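Local coordinates for protein Cif-like 1 (Burkholderia cenocepacia, PDB 7JQY) that probably hydrolyses epoxides, as a Cif-like epoxide hydrolase of the alpha/beta hydrolase fold that assembles into an octamer, at residues D193-R198 with A209-A214; M181-K186 with G219-G224; G171-R176 with R188-D193; R37-T42 with Q59-W64; P280-G283 with E289-A292. The protein carries 1 engineered substitution. All blocks are in the same frame, centred on the assembly; numbering follows the deposited sequence.

Contact 1. Residues D193-R198 with A209-A214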
# COMPACT_ATOMS: atom_id res chain seq x y z
N ASP B 193 -3.59 -21.27 -1.61
CA ASP B 193 -4.75 -21.70 -2.38
C ASP B 193 -4.37 -22.79 -3.37
O ASP B 193 -5.04 -23.82 -3.47
CB ASP B 193 -5.38 -20.52 -3.12
CG ASP B 193 -6.74 -20.86 -3.69
OD1 ASP B 193 -7.73 -20.80 -2.93
OD2 ASP B 193 -6.81 -21.22 -4.89
N PHE B 194 -3.26 -22.58 -4.10
CA PHE B 194 -2.78 -23.60 -5.02
C PHE B 194 -2.62 -24.94 -4.30
O PHE B 194 -3.07 -25.99 -4.80
CB PHE B 194 -1.46 -23.15 -5.64
CG PHE B 194 -1.00 -24.01 -6.76
CD1 PHE B 194 -0.31 -25.19 -6.51
CD2 PHE B 194 -1.26 -23.65 -8.08
CE1 PHE B 194 0.11 -26.00 -7.56
CE2 PHE B 194 -0.85 -24.45 -9.13
CZ PHE B 194 -0.16 -25.63 -8.87
N TYR B 195 -2.08 -24.91 -3.11
CA TYR B 195 -1.85 -26.10 -2.38
C TYR B 195 -3.09 -26.77 -1.88
O TYR B 195 -3.26 -27.91 -2.09
CB TYR B 195 -0.94 -25.80 -1.19
CG TYR B 195 0.25 -26.67 -1.04
CD1 TYR B 195 1.41 -26.36 -1.65
CD2 TYR B 195 0.22 -27.77 -0.27
CE1 TYR B 195 2.52 -27.15 -1.51
CE2 TYR B 195 1.31 -28.56 -0.12
CZ TYR B 195 2.46 -28.24 -0.75
OH TYR B 195 3.56 -29.00 -0.60
N LYS B 196 -3.99 -26.03 -1.27
CA LYS B 196 -5.15 -26.65 -0.64
C LYS B 196 -6.13 -27.19 -1.66
O LYS B 196 -6.81 -28.19 -1.39
CB LYS B 196 -5.84 -25.64 0.28
CG LYS B 196 -5.05 -25.32 1.53
CD LYS B 196 -5.86 -24.43 2.42
CE LYS B 196 -5.03 -23.42 3.17
NZ LYS B 196 -5.78 -22.96 4.38
N LYS B 197 -6.20 -26.59 -2.85
CA LYS B 197 -7.09 -27.10 -3.89
C LYS B 197 -6.67 -28.48 -4.38
O LYS B 197 -7.51 -29.21 -4.91
CB LYS B 197 -7.13 -26.11 -5.06
CG LYS B 197 -8.25 -25.11 -4.96
CD LYS B 197 -8.16 -24.02 -6.00
CE LYS B 197 -9.46 -23.24 -6.00
NZ LYS B 197 -9.29 -21.89 -5.40
N ARG B 198 -5.41 -28.85 -4.20
CA ARG B 198 -4.90 -30.12 -4.69
C ARG B 198 -4.61 -31.12 -3.58
O ARG B 198 -4.19 -32.25 -3.87
CB ARG B 198 -3.63 -29.88 -5.51
CG ARG B 198 -3.87 -29.11 -6.81
CD ARG B 198 -2.54 -28.51 -7.36
NE ARG B 198 -2.73 -27.99 -8.71
CZ ARG B 198 -3.34 -26.84 -8.99
NH1 ARG B 198 -3.80 -26.06 -8.01
NH2 ARG B 198 -3.49 -26.47 -10.26
N ALA B 209 3.06 -22.21 4.53
CA ALA B 209 3.65 -20.87 4.54
C ALA B 209 5.18 -20.91 4.46
O ALA B 209 5.80 -19.96 3.99
CB ALA B 209 3.21 -20.12 5.80
N VAL B 210 5.79 -22.01 4.90
CA VAL B 210 7.23 -22.16 4.73
C VAL B 210 7.59 -22.13 3.25
O VAL B 210 8.55 -21.45 2.84
CB VAL B 210 7.70 -23.46 5.40
CG1 VAL B 210 9.17 -23.72 5.09
CG2 VAL B 210 7.44 -23.40 6.89
N TYR B 211 6.83 -22.85 2.42
CA TYR B 211 7.02 -22.78 0.97
C TYR B 211 6.73 -21.38 0.45
O TYR B 211 7.53 -20.80 -0.29
CB TYR B 211 6.12 -23.79 0.26
CG TYR B 211 6.16 -25.21 0.74
CD1 TYR B 211 7.37 -25.88 0.95
CD2 TYR B 211 4.97 -25.92 0.94
CE1 TYR B 211 7.39 -27.20 1.38
CE2 TYR B 211 4.98 -27.23 1.36
CZ TYR B 211 6.19 -27.87 1.57
OH TYR B 211 6.19 -29.18 2.00
N ALA B 212 5.57 -20.83 0.81
CA ALA B 212 5.17 -19.54 0.27
C ALA B 212 6.19 -18.45 0.61
O ALA B 212 6.49 -17.59 -0.24
CB ALA B 212 3.78 -19.16 0.78
N ASP B 213 6.74 -18.47 1.83
CA ASP B 213 7.75 -17.47 2.19
C ASP B 213 9.04 -17.63 1.39
O ASP B 213 9.73 -16.64 1.11
CB ASP B 213 8.02 -17.51 3.70
CG ASP B 213 6.79 -17.08 4.53
OD1 ASP B 213 5.75 -16.70 3.93
OD2 ASP B 213 6.86 -17.15 5.77
N ALA B 214 9.41 -18.86 1.03
CA ALA B 214 10.58 -19.02 0.18
C ALA B 214 10.37 -18.37 -1.19
O ALA B 214 11.28 -17.72 -1.72
CB ALA B 214 10.91 -20.50 0.02

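Contact 2. Residues M181-K186 with G219-G224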
# COMPACT_ATOMS: atom_id res chain seq x y z
N MET B 181 4.51 -9.75 -11.75
CA MET B 181 3.84 -8.53 -11.34
C MET B 181 2.52 -8.82 -10.63
O MET B 181 2.14 -8.11 -9.70
CB MET B 181 3.63 -7.64 -12.56
CG MET B 181 2.49 -6.67 -12.45
SD MET B 181 2.14 -6.08 -14.10
CE MET B 181 0.57 -6.93 -14.45
N LEU B 182 1.79 -9.84 -11.08
CA LEU B 182 0.51 -10.15 -10.45
C LEU B 182 0.70 -10.80 -9.09
O LEU B 182 -0.03 -10.49 -8.14
CB LEU B 182 -0.32 -11.08 -11.35
CG LEU B 182 -0.84 -10.51 -12.66
CD1 LEU B 182 -1.68 -11.58 -13.35
CD2 LEU B 182 -1.65 -9.26 -12.42
N ILE B 183 1.67 -11.71 -8.97
CA ILE B 183 1.76 -12.53 -7.76
C ILE B 183 2.73 -11.96 -6.70
O ILE B 183 2.61 -12.32 -5.52
CB ILE B 183 2.12 -13.97 -8.17
CG1 ILE B 183 1.03 -14.53 -9.11
CG2 ILE B 183 2.24 -14.88 -6.96
CD1 ILE B 183 1.43 -15.78 -9.86
N ALA B 184 3.64 -11.06 -7.08
CA ALA B 184 4.54 -10.46 -6.09
C ALA B 184 3.74 -9.77 -4.98
O ALA B 184 2.82 -8.99 -5.26
CB ALA B 184 5.49 -9.46 -6.76
N GLY B 185 4.09 -10.07 -3.72
CA GLY B 185 3.34 -9.56 -2.58
C GLY B 185 2.12 -10.38 -2.19
O GLY B 185 1.51 -10.10 -1.15
N LYS B 186 1.73 -11.36 -3.00
CA LYS B 186 0.60 -12.23 -2.68
C LYS B 186 1.01 -13.69 -2.76
O LYS B 186 0.19 -14.56 -3.08
CB LYS B 186 -0.57 -11.93 -3.61
CG LYS B 186 -1.07 -10.51 -3.42
CD LYS B 186 -2.12 -10.13 -4.40
CE LYS B 186 -2.23 -8.63 -4.49
NZ LYS B 186 -2.20 -8.19 -5.90
N GLY B 219 13.70 -12.73 -6.52
CA GLY B 219 14.00 -13.60 -7.64
C GLY B 219 13.36 -14.98 -7.59
O GLY B 219 13.40 -15.70 -8.61
N ALA B 220 12.79 -15.40 -6.46
CA ALA B 220 12.29 -16.76 -6.34
C ALA B 220 11.05 -17.00 -7.19
O ALA B 220 10.84 -18.12 -7.68
CB ALA B 220 12.01 -17.09 -4.87
N LEU B 221 10.19 -15.99 -7.35
CA LEU B 221 9.06 -16.13 -8.26
C LEU B 221 9.54 -16.28 -9.70
O LEU B 221 9.12 -17.20 -10.42
CB LEU B 221 8.13 -14.92 -8.15
CG LEU B 221 7.16 -14.81 -6.98
CD1 LEU B 221 6.35 -13.53 -7.17
CD2 LEU B 221 6.23 -16.04 -6.91
N ARG B 222 10.43 -15.37 -10.13
CA ARG B 222 10.95 -15.40 -11.49
C ARG B 222 11.59 -16.74 -11.80
O ARG B 222 11.27 -17.38 -12.81
CB ARG B 222 11.98 -14.28 -11.70
CG ARG B 222 12.82 -14.48 -12.95
CD ARG B 222 13.91 -13.41 -13.14
NE ARG B 222 15.01 -13.54 -12.19
CZ ARG B 222 15.93 -14.50 -12.25
NH1 ARG B 222 15.87 -15.42 -13.20
NH2 ARG B 222 16.91 -14.54 -11.35
N ALA B 223 12.48 -17.19 -10.92
CA ALA B 223 13.18 -18.45 -11.17
C ALA B 223 12.20 -19.61 -11.22
O ALA B 223 12.37 -20.53 -12.03
CB ALA B 223 14.23 -18.69 -10.09
N GLY B 224 11.21 -19.60 -10.34
CA GLY B 224 10.20 -20.66 -10.38
C GLY B 224 9.42 -20.68 -11.68
O GLY B 224 9.21 -21.73 -12.27

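Contact 3. Residues G171-R176 with R188-D193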
# COMPACT_ATOMS: atom_id res chain seq x y z
N GLY B 171 -0.40 -21.62 -18.36
CA GLY B 171 -0.46 -20.39 -19.14
C GLY B 171 0.06 -19.18 -18.38
O GLY B 171 0.94 -18.47 -18.86
N LEU B 172 -0.50 -18.93 -17.19
CA LEU B 172 -0.10 -17.76 -16.42
C LEU B 172 1.39 -17.78 -16.11
O LEU B 172 2.08 -16.78 -16.29
CB LEU B 172 -0.92 -17.67 -15.13
CG LEU B 172 -0.39 -16.62 -14.13
CD1 LEU B 172 -0.53 -15.22 -14.71
CD2 LEU B 172 -1.09 -16.72 -12.78
N HIS B 173 1.89 -18.91 -15.62
CA HIS B 173 3.29 -18.99 -15.26
C HIS B 173 4.19 -18.76 -16.46
O HIS B 173 5.33 -18.32 -16.31
CB HIS B 173 3.60 -20.34 -14.61
CG HIS B 173 3.01 -20.48 -13.25
ND1 HIS B 173 3.34 -21.52 -12.40
CD2 HIS B 173 2.10 -19.73 -12.58
CE1 HIS B 173 2.66 -21.40 -11.28
NE2 HIS B 173 1.91 -20.32 -11.36
N GLN B 174 3.70 -19.04 -17.66
CA GLN B 174 4.52 -18.84 -18.85
C GLN B 174 4.49 -17.41 -19.36
O GLN B 174 5.19 -17.12 -20.33
CB GLN B 174 4.09 -19.81 -19.95
CG GLN B 174 4.65 -21.21 -19.78
CD GLN B 174 4.00 -22.22 -20.71
OE1 GLN B 174 2.97 -21.94 -21.32
NE2 GLN B 174 4.58 -23.40 -20.82
N GLN B 175 3.74 -16.51 -18.72
CA GLN B 175 3.73 -15.09 -19.10
C GLN B 175 4.85 -14.36 -18.36
O GLN B 175 4.72 -14.01 -17.18
CB GLN B 175 2.37 -14.48 -18.79
CG GLN B 175 1.18 -15.24 -19.39
CD GLN B 175 1.37 -15.56 -20.87
OE1 GLN B 175 1.38 -14.65 -21.71
NE2 GLN B 175 1.54 -16.84 -21.19
N ARG B 176 5.96 -14.09 -19.06
CA ARG B 176 7.09 -13.42 -18.44
C ARG B 176 6.69 -12.02 -17.97
O ARG B 176 6.03 -11.28 -18.70
CB ARG B 176 8.26 -13.34 -19.42
CG ARG B 176 9.58 -12.85 -18.78
CD ARG B 176 10.78 -13.13 -19.67
NE ARG B 176 11.21 -14.52 -19.62
CZ ARG B 176 11.02 -15.39 -20.61
NH1 ARG B 176 10.41 -15.01 -21.72
NH2 ARG B 176 11.45 -16.64 -20.50
N ARG B 188 1.81 -15.80 -0.43
CA ARG B 188 1.13 -16.64 0.56
C ARG B 188 -0.29 -16.99 0.12
O ARG B 188 -0.69 -18.16 0.15
CB ARG B 188 1.12 -15.93 1.91
CG ARG B 188 1.28 -16.84 3.09
CD ARG B 188 1.51 -16.04 4.36
NE ARG B 188 2.86 -16.20 4.89
CZ ARG B 188 3.16 -16.10 6.19
NH1 ARG B 188 2.20 -15.84 7.07
NH2 ARG B 188 4.41 -16.27 6.61
N ALA B 189 -1.07 -15.99 -0.28
CA ALA B 189 -2.44 -16.25 -0.70
C ALA B 189 -2.48 -17.10 -1.97
O ALA B 189 -3.36 -17.96 -2.13
CB ALA B 189 -3.19 -14.94 -0.90
N TYR B 190 -1.56 -16.85 -2.90
CA TYR B 190 -1.54 -17.62 -4.14
C TYR B 190 -1.14 -19.07 -3.89
O TYR B 190 -1.78 -19.99 -4.39
CB TYR B 190 -0.59 -16.96 -5.15
CG TYR B 190 -0.55 -17.64 -6.51
CD1 TYR B 190 -1.61 -17.52 -7.41
CD2 TYR B 190 0.57 -18.38 -6.90
CE1 TYR B 190 -1.56 -18.11 -8.65
CE2 TYR B 190 0.63 -18.99 -8.15
CZ TYR B 190 -0.44 -18.85 -9.02
OH TYR B 190 -0.39 -19.45 -10.26
N ILE B 191 -0.10 -19.28 -3.08
CA ILE B 191 0.46 -20.62 -2.92
C ILE B 191 -0.37 -21.46 -1.95
O ILE B 191 -0.51 -22.68 -2.13
CB ILE B 191 1.93 -20.51 -2.48
CG1 ILE B 191 2.80 -20.22 -3.69
CG2 ILE B 191 2.41 -21.77 -1.77
CD1 ILE B 191 4.11 -19.45 -3.35
N LEU B 192 -0.92 -20.85 -0.89
CA LEU B 192 -1.80 -21.61 -0.00
C LEU B 192 -3.03 -22.11 -0.75
O LEU B 192 -3.48 -23.24 -0.53
CB LEU B 192 -2.22 -20.74 1.19
CG LEU B 192 -1.54 -20.97 2.54
CD1 LEU B 192 -0.07 -20.53 2.49
CD2 LEU B 192 -2.28 -20.19 3.60
N ASP B 193 -3.59 -21.27 -1.61
CA ASP B 193 -4.75 -21.70 -2.38
C ASP B 193 -4.37 -22.79 -3.37
O ASP B 193 -5.04 -23.82 -3.47
CB ASP B 193 -5.38 -20.52 -3.12
CG ASP B 193 -6.74 -20.86 -3.69
OD1 ASP B 193 -7.73 -20.80 -2.93
OD2 ASP B 193 -6.81 -21.22 -4.89

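Contact 4. Residues R37-T42 with Q59-W64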
# COMPACT_ATOMS: atom_id res chain seq x y z
N ARG B 37 25.38 -21.43 -6.92
CA ARG B 37 25.45 -22.12 -5.63
C ARG B 37 24.12 -22.79 -5.29
O ARG B 37 23.06 -22.15 -5.37
CB ARG B 37 25.84 -21.15 -4.50
CG ARG B 37 25.97 -21.79 -3.10
CD ARG B 37 26.50 -20.77 -2.07
NE ARG B 37 25.45 -19.83 -1.69
CZ ARG B 37 25.55 -18.90 -0.75
NH1 ARG B 37 26.68 -18.74 -0.06
NH2 ARG B 37 24.51 -18.11 -0.50
N LEU B 38 24.18 -24.07 -4.92
CA LEU B 38 23.00 -24.83 -4.53
C LEU B 38 23.02 -25.10 -3.03
O LEU B 38 24.07 -25.41 -2.45
CB LEU B 38 22.91 -26.17 -5.28
CG LEU B 38 22.59 -26.13 -6.77
CD1 LEU B 38 22.10 -27.50 -7.23
CD2 LEU B 38 21.59 -25.04 -7.12
N HIS B 39 21.84 -24.99 -2.42
CA HIS B 39 21.62 -25.28 -1.01
C HIS B 39 21.00 -26.67 -0.86
O HIS B 39 20.16 -27.08 -1.67
CB HIS B 39 20.71 -24.22 -0.39
CG HIS B 39 20.23 -24.53 0.99
ND1 HIS B 39 18.98 -25.04 1.24
CD2 HIS B 39 20.83 -24.38 2.19
CE1 HIS B 39 18.83 -25.21 2.54
NE2 HIS B 39 19.93 -24.81 3.14
N TYR B 40 21.41 -27.40 0.17
CA TYR B 40 20.86 -28.72 0.39
C TYR B 40 20.95 -29.03 1.87
O TYR B 40 21.73 -28.44 2.62
CB TYR B 40 21.58 -29.81 -0.42
CG TYR B 40 23.05 -30.01 -0.07
CD1 TYR B 40 24.01 -29.11 -0.51
CD2 TYR B 40 23.46 -31.09 0.70
CE1 TYR B 40 25.36 -29.28 -0.19
CE2 TYR B 40 24.80 -31.27 1.02
CZ TYR B 40 25.74 -30.36 0.58
OH TYR B 40 27.06 -30.54 0.90
N VAL B 41 20.12 -29.98 2.28
CA VAL B 41 20.07 -30.45 3.66
C VAL B 41 20.47 -31.91 3.65
O VAL B 41 19.99 -32.69 2.82
CB VAL B 41 18.67 -30.24 4.27
CG1 VAL B 41 18.57 -30.83 5.65
CG2 VAL B 41 18.36 -28.76 4.32
N THR B 42 21.39 -32.29 4.54
CA THR B 42 21.95 -33.63 4.50
C THR B 42 22.07 -34.21 5.90
O THR B 42 22.23 -33.49 6.89
CB THR B 42 23.32 -33.65 3.82
OG1 THR B 42 23.72 -35.01 3.61
CG2 THR B 42 24.38 -32.91 4.66
N GLN B 59 7.74 -25.72 -3.95
CA GLN B 59 8.28 -26.42 -2.80
C GLN B 59 9.76 -26.10 -2.63
O GLN B 59 10.37 -25.39 -3.44
CB GLN B 59 8.07 -27.93 -2.94
CG GLN B 59 6.62 -28.30 -3.32
CD GLN B 59 6.39 -29.78 -3.33
OE1 GLN B 59 7.09 -30.54 -4.02
NE2 GLN B 59 5.42 -30.23 -2.54
N THR B 60 10.31 -26.60 -1.53
CA THR B 60 11.73 -26.60 -1.24
C THR B 60 12.05 -27.98 -0.69
O THR B 60 11.18 -28.86 -0.63
CB THR B 60 12.11 -25.53 -0.21
OG1 THR B 60 11.44 -25.83 1.02
CG2 THR B 60 11.74 -24.13 -0.68
N TRP B 61 13.29 -28.16 -0.23
CA TRP B 61 13.68 -29.39 0.45
C TRP B 61 12.72 -29.73 1.59
O TRP B 61 12.55 -30.90 1.94
CB TRP B 61 15.11 -29.27 0.99
CG TRP B 61 15.19 -28.40 2.21
CD1 TRP B 61 15.47 -27.07 2.25
CD2 TRP B 61 14.95 -28.80 3.58
NE1 TRP B 61 15.42 -26.61 3.55
CE2 TRP B 61 15.11 -27.66 4.38
CE3 TRP B 61 14.61 -30.02 4.19
CZ2 TRP B 61 14.95 -27.69 5.76
CZ3 TRP B 61 14.46 -30.04 5.57
CH2 TRP B 61 14.62 -28.89 6.34
N TYR B 62 12.10 -28.70 2.19
CA TYR B 62 11.29 -28.88 3.39
C TYR B 62 10.15 -29.88 3.18
O TYR B 62 9.59 -30.38 4.16
CB TYR B 62 10.75 -27.51 3.83
CG TYR B 62 9.89 -27.50 5.09
CD1 TYR B 62 10.47 -27.51 6.35
CD2 TYR B 62 8.50 -27.43 5.00
CE1 TYR B 62 9.68 -27.47 7.50
CE2 TYR B 62 7.71 -27.38 6.14
CZ TYR B 62 8.30 -27.41 7.39
OH TYR B 62 7.51 -27.37 8.52
N THR B 63 9.79 -30.17 1.92
CA THR B 63 8.70 -31.11 1.69
C THR B 63 9.07 -32.54 2.08
O THR B 63 8.16 -33.34 2.33
CB THR B 63 8.24 -31.04 0.23
OG1 THR B 63 6.96 -31.65 0.12
CG2 THR B 63 9.21 -31.75 -0.71
N TRP B 64 10.35 -32.86 2.19
CA TRP B 64 10.82 -34.20 2.56
C TRP B 64 11.03 -34.36 4.05
O TRP B 64 11.65 -35.34 4.47
CB TRP B 64 12.12 -34.52 1.82
CG TRP B 64 12.01 -34.35 0.33
CD1 TRP B 64 12.50 -33.34 -0.42
CD2 TRP B 64 11.34 -35.23 -0.58
NE1 TRP B 64 12.19 -33.52 -1.74
CE2 TRP B 64 11.48 -34.68 -1.87
CE3 TRP B 64 10.63 -36.43 -0.43
CZ2 TRP B 64 10.94 -35.29 -3.00
CZ3 TRP B 64 10.10 -37.04 -1.57
CH2 TRP B 64 10.25 -36.46 -2.83

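Contact 5. Residues P280-G283 with E289-A292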
# COMPACT_ATOMS: atom_id res chain seq x y z
N PRO B 280 -3.80 -44.47 -0.79
CA PRO B 280 -5.23 -44.29 -0.52
C PRO B 280 -5.50 -42.98 0.19
O PRO B 280 -4.69 -42.50 0.99
CB PRO B 280 -5.59 -45.49 0.37
CG PRO B 280 -4.29 -46.12 0.79
CD PRO B 280 -3.15 -45.34 0.20
N ASN B 281 -6.64 -42.37 -0.16
CA ASN B 281 -7.14 -41.12 0.43
C ASN B 281 -6.05 -40.06 0.51
O ASN B 281 -5.88 -39.38 1.52
CB ASN B 281 -7.74 -41.39 1.81
CG ASN B 281 -9.05 -42.17 1.73
OD1 ASN B 281 -9.18 -43.23 2.34
ND2 ASN B 281 -10.02 -41.65 0.99
N THR B 282 -5.35 -39.85 -0.61
CA THR B 282 -4.19 -38.96 -0.67
C THR B 282 -4.30 -38.07 -1.89
O THR B 282 -4.73 -38.51 -2.96
CB THR B 282 -2.88 -39.76 -0.75
OG1 THR B 282 -2.76 -40.59 0.41
CG2 THR B 282 -1.68 -38.82 -0.82
N GLY B 283 -3.96 -36.79 -1.72
CA GLY B 283 -4.02 -35.88 -2.84
C GLY B 283 -2.72 -35.79 -3.61
O GLY B 283 -1.97 -36.75 -3.72
N GLU B 289 1.22 -35.19 2.54
CA GLU B 289 -0.06 -35.76 2.92
C GLU B 289 0.07 -37.14 3.54
O GLU B 289 -0.56 -37.42 4.57
CB GLU B 289 -0.99 -35.82 1.71
CG GLU B 289 -1.41 -34.48 1.19
CD GLU B 289 -2.40 -34.60 0.06
OE1 GLU B 289 -3.48 -35.22 0.26
OE2 GLU B 289 -2.09 -34.09 -1.04
N ASN B 290 0.86 -38.02 2.93
CA ASN B 290 0.99 -39.41 3.37
C ASN B 290 2.44 -39.84 3.32
O ASN B 290 2.83 -40.69 2.51
CB ASN B 290 0.11 -40.32 2.51
CG ASN B 290 -0.26 -41.61 3.22
OD1 ASN B 290 0.31 -41.96 4.25
ND2 ASN B 290 -1.22 -42.33 2.65
N PRO B 291 3.29 -39.26 4.18
CA PRO B 291 4.69 -39.71 4.22
C PRO B 291 4.85 -41.11 4.79
O PRO B 291 5.89 -41.74 4.56
CB PRO B 291 5.38 -38.65 5.10
CG PRO B 291 4.29 -38.09 5.94
CD PRO B 291 3.05 -38.13 5.09
N ALA B 292 3.90 -41.58 5.59
CA ALA B 292 3.96 -42.95 6.09
C ALA B 292 3.88 -43.95 4.95
O ALA B 292 4.66 -44.91 4.89
CB ALA B 292 2.84 -43.19 7.11

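Contact 1. Residues D193-R198 with A209-A214
Aromatic contact carries this pairing: Tyr195 of helix 187-198 and Tyr211 of helix 205-215 reach across a gap where the nearest alpha carbons, those of Tyr195 and Ala212, stay 10.0 Å apart. Tyrosine is long enough that two of them, one from each helix, meet across it. The two side chains run at roughly right angles, yet their rings are nearly parallel, the planes differing by 24°. They have slid past one another, so overlap is slight and the centroids lie 5.3 Å apart. The closest approach is short, Tyr195 OH to Tyr211 CE2 at 3.0 Å, and Tyr195 CZ sits 3.4 Å from the same carbon. A chi1 of -129°, away from the staggered values, swings the Tyr195 ring into this place.

Polar bonds probably account for the close approach. No hydrogen bond joins the tyrosines directly; instead both hydroxyls converge on Asp288, Tyr195 at OD2 and Tyr211 at OD1, and each has a further partner, Gln59 and Arg65 respectively. Trp285 stacks on Tyr195.

Within residues 193-198, two side-chain bonds follow the helical repeat. One is a salt bridge, Lys197 NZ to the syn lone pair of Asp193 OD2 at 2.6 Å, four residues back. In the other, Arg198 NH1 donates to Phe194 O at 3.3 Å while lying over the centre of the Phe194 ring, so the flat guanidinium covers an aromatic face.

Two helices joined by buried tyrosines that share one carboxylate belong to the helical cap region inserted between strands 140-146 and 250-255 of this alpha/beta hydrolase.

Contact 2. Residues M181-K186 with G219-G224
This is a small apolar contact between two helix ends in the helical cap region: Leu221, in the first turn of helix 220-229, points at Ile183 and Ala184, where helix 178-183 finishes. The leucine is the side chain common to both pairs. Its CG stands anti to the carbonyl carbon (chi1 -78°), and the two methyls divide the work. CD1 settles against the backbone of the turn, 3.7 Å from Ala184 N, and 4.2 Å from Ala184 CB. CD2 takes the branched neighbour, lying 4.2 Å from Ile183 CG2. No hydrogen bond crosses, so the contact rests on van der Waals packing, and the small alanine lets CD1 come up to the main chain.

Backbone geometry prepares both surfaces. A type II turn runs from Ile183 to Lys186, closed by Lys186 N to Ile183 O at 2.8 Å. Gly185 holds its third position with a positive phi of 85°, which glycine accepts readily. Gly219, also at positive phi, is the N-cap of the leucine's helix.

Two other copies of the protein touch these segments. Leu182 packs on Ile183 of the third subunit, and Ile183 on its Leu182; Lys186 NZ of that subunit bonds to Leu182 O, and Arg222 makes a salt bridge with Asp177 of the fourth. The arrangement is that of a helix C-terminus passing into a type II beta turn, with an apolar residue of a second helix set against it at an interface of the octamer.

Contact 3. Residues G171-R176 with R188-D193
Tyr190 is the residue of 188-193 that meets helix 169-173, where it touches His173 and Leu172. Taken in order, the segment starts with Arg188, which turns to helix 205-215 and forms a salt bridge with Asp213. Ala189, small enough for a close interface, packs on Met181 of the third subunit.

Tyr190 comes next, its ring carried toward helix 169-173 by a CG anti to the backbone N (chi1 -177°). It approaches His173 from the opposite direction, and the rings meet rim to rim: the centroids are 5.9 Å apart and the planes differ by 52°. The hydroxyl reaches His173 NE2 at 2.7 Å, a hydrogen bond in which either group could donate. Each group lies at the other's edge, so the bond satisfies two polar atoms in a buried setting without either ring covering the other. Leu172 CD2 sits 3.8 Å from Tyr190 OH, an apolar neighbour that probably helps to shield the bond.

Ile191 packs on Ala212 and Tyr215 of helix 205-215 and on Pro58 of a loop, and Leu192 on Ile208, branched apolar chains suited to filling such gaps.

Where helix 169-173 unwinds, Gln175 NE2 returns to Gly171 O at 2.9 Å, tying down the turn. Edge-to-face neighbours of His173 include Trp57, His169 and Tyr228. Helix 187-198 thus lies between helix 205-215 and helix 169-173, with Ile183 of helix 178-183 filling in beside Tyr190.

Contact 4. Residues R37-T42 with Q59-W64
Trp61 and Val41 are brought together by their first torsions: the indole's CG sits between backbone N and carbonyl carbon (chi1 75°), while Val41 has CG1 anti to the backbone N (chi1 175°), leaving CG2 for the tryptophan. That methyl lies over the indole face in a CH-pi contact, 3.5 Å from the five-membered ring centroid and 14° off its normal. Valine, branched at CB, suits a strand and offers a compact methyl to a broad aromatic surface.

His39, two residues earlier and so on the same face of the strand, adds an oblique aromatic neighbour. Its CE1 is 3.8 Å from Trp61 NE1, but no hydrogen bond links them: His39 ND1 is hydrogen-bonded to Asp82 and NE2 to Arg28. Asp82 also accepts from Trp61 N, so one carboxylate positions both aromatic residues.

The loop is shaped by an ST turn, Tyr62 N donating to Thr60 OG1 at 3.2 Å, leading into the 3-10 turn 61-63. Met13 of the fifth subunit packs on Val41 and Trp61. Strand 37-43 runs antiparallel between strands 26-32 and 77-82, and the tryptophan loop, coming after strand 50-54 and before helix 68-73, covers it and touches Ala80.

Contact 5. Residues P280-G283 with E289-A292
Glu289 and Asn290 meet Gly283 and Thr282 through two hydrogen bonds. Gly283 N donates to Glu289 OE1 at 2.6 Å, arriving from above the carboxylate plane, 41° out of it. Having no side chain, Gly283 lets the carboxylate lie against its backbone, with Glu289 OE2 3.2 Å from Gly283 CA. One residue on, Asn290 ND2 gives a fairly straight bond (158°) to Thr282 OG1 at 3.2 Å, with the hydroxyl oxygen close to the plane of the Asn290 amide. Thr282 OG1 in turn donates a hydrogen bond to Pro280 O at 2.8 Å, from above the carbonyl plane, so a single hydroxyl accepts from one segment and donates within the other. Its methyl CG2 rests 4.0 Å from Glu289 CB.

The second shell fixes these groups. Glu289 OE1 also takes the backbone N-H groups of His200 and Val201, and OE2 takes that of Trp285. With four such donors around it, the buried carboxylate is probably stabilised as an anion. Asp256 holds the loop from beyond, its two oxygens meeting Asn281 N and Thr282 N. Asn281 itself has a positive phi of 47°, a conformation asparagine tolerates well.

Asn290 OD1 accepts from Phe293 N, making Asn290 the N-cap of helix 291-303, and Pro291 fits the first turn, where no N-H is needed. In the alpha/beta hydrolase fold the catalytic histidine typically follows the last strand; the turn after strand 274-279 probably corresponds to that region here.

Contact 4 comes first along the chain and belongs to the core sheet and the loop beside it, while contacts 1, 2 and 3 gather in the helical region between strands 140-146 and 250-255; contact 5 follows the final strand. Contacts 1 and 3 share helix 187-198 and Asp193, their centres 10 Å apart. Contacts 2 and 3 alternate along the chain with centres 8 Å apart, and both touch the third subunit, so this end of the cap lies at a subunit interface of the octamer. Contact 1 touches all the others, including contact 4 through Tyr195 and Gln59 and contact 5 more lightly. Contacts 2 and 5 lie farthest apart, 29 Å between centres.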